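Local coordinates for glutathione S-transferase-like protein (Methylobacillus flagellatus, PDB 4GLT) that binds glutathione in a glutathione S-transferase fold and probably acts as a transferase, at residues 29-43 and 212-224. Numbering follows the deposited sequence.
Sequences NTSPYARKVRVVAAE and MKRASFKDTAPVI. With GSH (glutathione), chain E.
F217 O is gripped by two donors from opposite faces of its carbonyl plane: R35 NH2, 2.9 Å from F217 O, and T220 N. R35 NE gives a second bond across the contact, 3.2 Å to T220 OG1. Both acceptors lie in the guanidinium plane, which fixes its rotation. With CG anti to the backbone N (chi1 -172°) and the rest of the chain extended, R35 reaches off helix 32-44. The F217 ring stacks on one face of the guanidinium, the planes 5° apart, in an off-centre cation-pi contact. A221 CA and P222 CD lie over the other face. With an alanine in place of R35, F217 O and T220 OG1 would probably each lose a donor, and the F217 ring its flat cationic partner. V39 CG2 lies against the same hydroxyl, 3.4 Å from T220 OG1. Further along the helix, E43 OE1 forms a salt bridge with R214 NH1 (3.1 Å). Near the helix start, a water donates to both N29 O and T220 O. T30 OG1 and S31 OG donate to glutathione O32 and O2. The contact thus ties the C-terminal tail to the first helix of the thioredoxin-like domain, with one arginine supplying both hydrogen bonds and a stack.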
loop_
_atom_site.group_PDB
_atom_site.type_symbol
_atom_site.label_atom_id
_atom_site.label_comp_id
_atom_site.label_asym_id
_atom_site.label_seq_id
_atom_site.Cartn_x
_atom_site.Cartn_y
_atom_site.Cartn_z
ATOM N N ASN A 29 13.355 -14.403 -0.104
ATOM C CA ASN A 29 13.998 -14.486 1.214
ATOM C C ASN A 29 14.239 -13.149 1.914
ATOM O O ASN A 29 14.487 -13.113 3.117
ATOM C CB ASN A 29 15.312 -15.256 1.126
ATOM C CG ASN A 29 15.158 -16.729 1.475
ATOM O OD1 ASN A 29 15.773 -17.588 0.851
ATOM N ND2 ASN A 29 14.342 -17.025 2.481
ATOM N N THR A 30 14.165 -12.050 1.173
ATOM C CA THR A 30 14.483 -10.749 1.748
ATOM C C THR A 30 13.273 -9.825 1.878
ATOM O O THR A 30 13.324 -8.850 2.615
ATOM C CB THR A 30 15.597 -10.042 0.952
ATOM O OG1 THR A 30 15.108 -9.681 -0.345
ATOM C CG2 THR A 30 16.800 -10.966 0.793
ATOM N N SER A 31 12.183 -10.138 1.183
ATOM C CA SER A 31 11.018 -9.244 1.154
ATOM C C SER A 31 10.309 -9.063 2.500
ATOM O O SER A 31 9.683 -9.992 2.988
ATOM C CB SER A 31 10.010 -9.730 0.118
ATOM O OG SER A 31 8.834 -8.955 0.186
ATOM N N PRO A 32 10.367 -7.848 3.081
ATOM C CA PRO A 32 9.770 -7.614 4.404
ATOM C C PRO A 32 8.239 -7.622 4.359
ATOM O O PRO A 32 7.580 -7.877 5.370
ATOM C CB PRO A 32 10.300 -6.230 4.789
ATOM C CG PRO A 32 10.533 -5.544 3.487
ATOM C CD PRO A 32 10.952 -6.619 2.510
ATOM N N TYR A 33 7.695 -7.361 3.180
ATOM C CA TYR A 33 6.254 -7.438 2.951
ATOM C C TYR A 33 5.811 -8.890 2.907
ATOM O O TYR A 33 4.736 -9.226 3.375
ATOM C CB TYR A 33 5.890 -6.772 1.626
ATOM C CG TYR A 33 6.502 -5.413 1.461
ATOM C CD1 TYR A 33 5.980 -4.320 2.135
ATOM C CD2 TYR A 33 7.609 -5.221 0.640
ATOM C CE1 TYR A 33 6.527 -3.065 1.985
ATOM C CE2 TYR A 33 8.166 -3.972 0.485
ATOM C CZ TYR A 33 7.621 -2.898 1.164
ATOM O OH TYR A 33 8.173 -1.647 1.027
ATOM N N ALA A 34 6.649 -9.738 2.317
ATOM C CA ALA A 34 6.396 -11.164 2.286
ATOM C C ALA A 34 6.470 -11.700 3.709
ATOM O O ALA A 34 5.644 -12.507 4.121
ATOM C CB ALA A 34 7.403 -11.869 1.394
ATOM N N ARG A 35 7.460 -11.228 4.455
ATOM C CA ARG A 35 7.675 -11.685 5.813
ATOM C C ARG A 35 6.471 -11.372 6.699
ATOM O O ARG A 35 6.078 -12.189 7.531
ATOM C CB ARG A 35 8.955 -11.069 6.395
ATOM C CG ARG A 35 9.342 -11.656 7.741
ATOM C CD ARG A 35 10.538 -10.959 8.368
ATOM N NE ARG A 35 10.982 -11.662 9.571
ATOM C CZ ARG A 35 11.984 -11.269 10.348
ATOM N NH1 ARG A 35 12.661 -10.169 10.064
ATOM N NH2 ARG A 35 12.311 -11.990 11.404
ATOM N N LYS A 36 5.907 -10.180 6.533
ATOM C CA LYS A 36 4.719 -9.782 7.285
ATOM C C LYS A 36 3.606 -10.802 7.015
ATOM O O LYS A 36 2.911 -11.242 7.941
ATOM C CB LYS A 36 4.288 -8.351 6.898
ATOM C CG LYS A 36 3.045 -7.824 7.618
ATOM C CD LYS A 36 2.587 -6.465 7.075
ATOM C CE LYS A 36 2.587 -6.462 5.547
ATOM N NZ LYS A 36 1.769 -5.363 4.958
ATOM N N VAL A 37 3.453 -11.190 5.747
ATOM C CA VAL A 37 2.470 -12.207 5.361
ATOM C C VAL A 37 2.796 -13.577 5.970
ATOM O O VAL A 37 1.929 -14.237 6.532
ATOM C CB VAL A 37 2.356 -12.339 3.823
ATOM C CG1 VAL A 37 1.311 -13.373 3.456
ATOM C CG2 VAL A 37 1.994 -11.004 3.201
ATOM N N ARG A 38 4.046 -14.016 5.857
ATOM C CA ARG A 38 4.408 -15.316 6.412
ATOM C C ARG A 38 4.138 -15.337 7.909
ATOM O O ARG A 38 3.603 -16.313 8.435
ATOM C CB ARG A 38 5.867 -15.653 6.129
ATOM C CG ARG A 38 6.194 -15.739 4.647
ATOM C CD ARG A 38 7.662 -15.428 4.411
ATOM N NE ARG A 38 8.532 -16.571 4.674
ATOM C CZ ARG A 38 9.831 -16.469 4.942
ATOM N NH1 ARG A 38 10.403 -15.274 4.999
ATOM N NH2 ARG A 38 10.559 -17.555 5.162
ATOM N N VAL A 39 4.487 -14.252 8.596
ATOM C CA VAL A 39 4.330 -14.202 10.046
ATOM C C VAL A 39 2.865 -14.274 10.467
ATOM O O VAL A 39 2.529 -14.847 11.512
ATOM C CB VAL A 39 4.995 -12.951 10.673
ATOM C CG1 VAL A 39 4.482 -12.720 12.094
ATOM C CG2 VAL A 39 6.508 -13.110 10.705
ATOM N N VAL A 40 1.992 -13.677 9.669
ATOM C CA VAL A 40 0.579 -13.653 10.007
ATOM C C VAL A 40 0.055 -15.064 9.822
ATOM O O VAL A 40 -0.722 -15.554 10.642
ATOM C CB VAL A 40 -0.195 -12.656 9.124
ATOM C CG1 VAL A 40 -1.674 -13.008 9.063
ATOM C CG2 VAL A 40 0.004 -11.238 9.635
ATOM N N ALA A 41 0.523 -15.723 8.759
ATOM C CA ALA A 41 0.123 -17.095 8.455
ATOM C C ALA A 41 0.382 -18.018 9.639
ATOM O O ALA A 41 -0.453 -18.860 9.978
ATOM C CB ALA A 41 0.852 -17.605 7.212
ATOM N N ALA A 42 1.549 -17.859 10.258
ATOM C CA ALA A 42 1.931 -18.676 11.400
ATOM C C ALA A 42 1.075 -18.334 12.611
ATOM O O ALA A 42 0.604 -19.217 13.313
ATOM C CB ALA A 42 3.402 -18.487 11.718
ATOM N N GLU A 43 0.870 -17.054 12.856
ATOM C CA GLU A 43 0.074 -16.642 13.993
ATOM C C GLU A 43 -1.356 -17.134 13.877
ATOM O O GLU A 43 -1.956 -17.519 14.851
ATOM C CB GLU A 43 0.125 -15.133 14.168
ATOM C CG GLU A 43 1.516 -14.618 14.452
ATOM C CD GLU A 43 2.020 -15.005 15.821
ATOM O OE1 GLU A 43 1.196 -15.096 16.748
ATOM O OE2 GLU A 43 3.239 -15.208 15.974
ATOM N N MET A 212 11.360 -10.982 18.591
ATOM C CA MET A 212 12.385 -11.990 18.347
ATOM C C MET A 212 12.141 -13.282 19.119
ATOM O O MET A 212 12.771 -14.306 18.843
ATOM C CB MET A 212 13.761 -11.439 18.714
ATOM C CG MET A 212 14.403 -10.615 17.618
ATOM S SD MET A 212 14.515 -11.596 16.118
ATOM C CE MET A 212 15.938 -10.840 15.329
ATOM N N LYS A 213 11.235 -13.231 20.091
ATOM C CA LYS A 213 10.948 -14.399 20.925
ATOM C C LYS A 213 9.823 -15.273 20.370
ATOM O O LYS A 213 9.464 -16.287 20.967
ATOM C CB LYS A 213 10.631 -13.973 22.364
ATOM C CG LYS A 213 11.819 -13.416 23.134
ATOM C CD LYS A 213 11.376 -12.800 24.455
ATOM C CE LYS A 213 12.519 -12.062 25.136
ATOM N NZ LYS A 213 13.657 -12.969 25.463
ATOM N N ARG A 214 9.311 -14.913 19.203
ATOM C CA ARG A 214 8.259 -15.688 18.572
ATOM C C ARG A 214 8.802 -16.485 17.401
ATOM O O ARG A 214 9.478 -15.950 16.539
ATOM C CB ARG A 214 7.142 -14.781 18.083
ATOM C CG ARG A 214 6.492 -13.957 19.154
ATOM C CD ARG A 214 5.195 -13.372 18.663
ATOM N NE ARG A 214 4.409 -12.855 19.769
ATOM C CZ ARG A 214 3.185 -13.254 20.071
ATOM N NH1 ARG A 214 2.584 -14.171 19.344
ATOM N NH2 ARG A 214 2.555 -12.726 21.101
ATOM N N ALA A 215 8.505 -17.774 17.377
ATOM C CA ALA A 215 8.941 -18.611 16.278
ATOM C C ALA A 215 8.459 -17.999 14.969
ATOM O O ALA A 215 9.236 -17.826 14.027
ATOM C CB ALA A 215 8.411 -20.025 16.446
ATOM N N SER A 216 7.175 -17.660 14.915
ATOM C CA SER A 216 6.621 -17.030 13.723
ATOM C C SER A 216 7.613 -15.997 13.230
ATOM O O SER A 216 8.091 -16.059 12.095
ATOM C CB SER A 216 5.293 -16.345 14.041
ATOM O OG SER A 216 5.432 -15.480 15.158
ATOM N N PHE A 217 7.927 -15.043 14.099
ATOM C CA PHE A 217 8.834 -13.970 13.732
ATOM C C PHE A 217 10.251 -14.467 13.460
ATOM O O PHE A 217 10.763 -14.306 12.354
ATOM C CB PHE A 217 8.846 -12.864 14.788
ATOM C CG PHE A 217 9.613 -11.656 14.361
ATOM C CD1 PHE A 217 9.226 -10.946 13.235
ATOM C CD2 PHE A 217 10.727 -11.238 15.064
ATOM C CE1 PHE A 217 9.932 -9.837 12.818
ATOM C CE2 PHE A 217 11.441 -10.129 14.652
ATOM C CZ PHE A 217 11.045 -9.428 13.525
ATOM N N LYS A 218 10.873 -15.079 14.465
ATOM C CA LYS A 218 12.257 -15.524 14.347
ATOM C C LYS A 218 12.457 -16.539 13.228
ATOM O O LYS A 218 13.519 -16.588 12.609
ATOM C CB LYS A 218 12.761 -16.105 15.671
ATOM C CG LYS A 218 14.269 -16.290 15.700
ATOM C CD LYS A 218 14.750 -16.990 16.959
ATOM C CE LYS A 218 16.233 -17.313 16.851
ATOM N NZ LYS A 218 16.734 -18.094 18.016
ATOM N N ASP A 219 11.436 -17.349 12.971
ATOM C CA ASP A 219 11.522 -18.391 11.959
ATOM C C ASP A 219 11.514 -17.847 10.539
ATOM O O ASP A 219 11.646 -18.607 9.582
ATOM C CB ASP A 219 10.361 -19.371 12.108
ATOM C CG ASP A 219 10.656 -20.480 13.092
ATOM O OD1 ASP A 219 11.758 -20.483 13.685
ATOM O OD2 ASP A 219 9.780 -21.355 13.265
ATOM N N THR A 220 11.346 -16.539 10.396
ATOM C CA THR A 220 11.196 -15.952 9.067
ATOM C C THR A 220 12.209 -14.844 8.768
ATOM O O THR A 220 12.040 -14.090 7.813
ATOM C CB THR A 220 9.770 -15.404 8.860
ATOM O OG1 THR A 220 9.479 -14.441 9.878
ATOM C CG2 THR A 220 8.739 -16.537 8.919
ATOM N N ALA A 221 13.261 -14.751 9.576
ATOM C CA ALA A 221 14.292 -13.734 9.370
ATOM C C ALA A 221 14.858 -13.767 7.952
ATOM O O ALA A 221 15.142 -14.833 7.402
ATOM C CB ALA A 221 15.412 -13.889 10.390
ATOM N N PRO A 222 15.033 -12.586 7.350
ATOM C CA PRO A 222 15.613 -12.566 6.018
ATOM C C PRO A 222 17.010 -13.170 6.039
ATOM O O PRO A 222 17.638 -13.247 7.097
ATOM C CB PRO A 222 15.647 -11.072 5.665
ATOM C CG PRO A 222 15.572 -10.363 6.976
ATOM C CD PRO A 222 14.725 -11.238 7.852
ATOM N N VAL A 223 17.453 -13.614 4.874
ATOM C CA VAL A 223 18.595 -14.492 4.726
ATOM C C VAL A 223 19.178 -14.417 3.323
ATOM O O VAL A 223 18.614 -13.769 2.459
ATOM C CB VAL A 223 18.188 -15.940 4.990
ATOM C CG1 VAL A 223 19.093 -16.871 4.211
ATOM C CG2 VAL A 223 18.251 -16.230 6.480
ATOM N N ILE A 224 20.323 -15.063 3.108
ATOM C CA ILE A 224 20.913 -15.145 1.775
ATOM C C ILE A 224 21.888 -14.014 1.507
ATOM O O ILE A 224 21.506 -12.841 1.466
HETATM N N1 GSH E . 3.032 -3.065 -1.644
HETATM C CA1 GSH E . 3.545 -4.440 -1.833
HETATM C C1 GSH E . 3.178 -5.154 -0.568
HETATM O O11 GSH E . 3.051 -6.390 -0.560
HETATM O O12 GSH E . 2.984 -4.456 0.451
HETATM C CB1 GSH E . 5.060 -4.398 -2.107
HETATM C CG1 GSH E . 5.662 -5.783 -2.386
HETATM C CD1 GSH E . 7.166 -5.689 -2.628
HETATM O OE1 GSH E . 7.712 -4.600 -2.723
HETATM N N2 GSH E . 7.830 -6.848 -2.727
HETATM C CA2 GSH E . 9.243 -7.019 -3.084
HETATM C C2 GSH E . 10.209 -6.566 -2.017
HETATM O O2 GSH E . 9.950 -6.719 -0.832
HETATM C CB2 GSH E . 9.541 -6.354 -4.421
HETATM S SG2 GSH E . 8.716 -7.212 -5.781
HETATM N N3 GSH E . 11.348 -6.018 -2.429
HETATM C CA3 GSH E . 12.326 -5.462 -1.507
HETATM C C3 GSH E . 13.374 -6.465 -1.066
HETATM O O31 GSH E . 14.473 -6.033 -0.652
HETATM O O32 GSH E . 13.104 -7.687 -1.118
HETATM O O HOH W 1 12.402 -12.078 5.447
#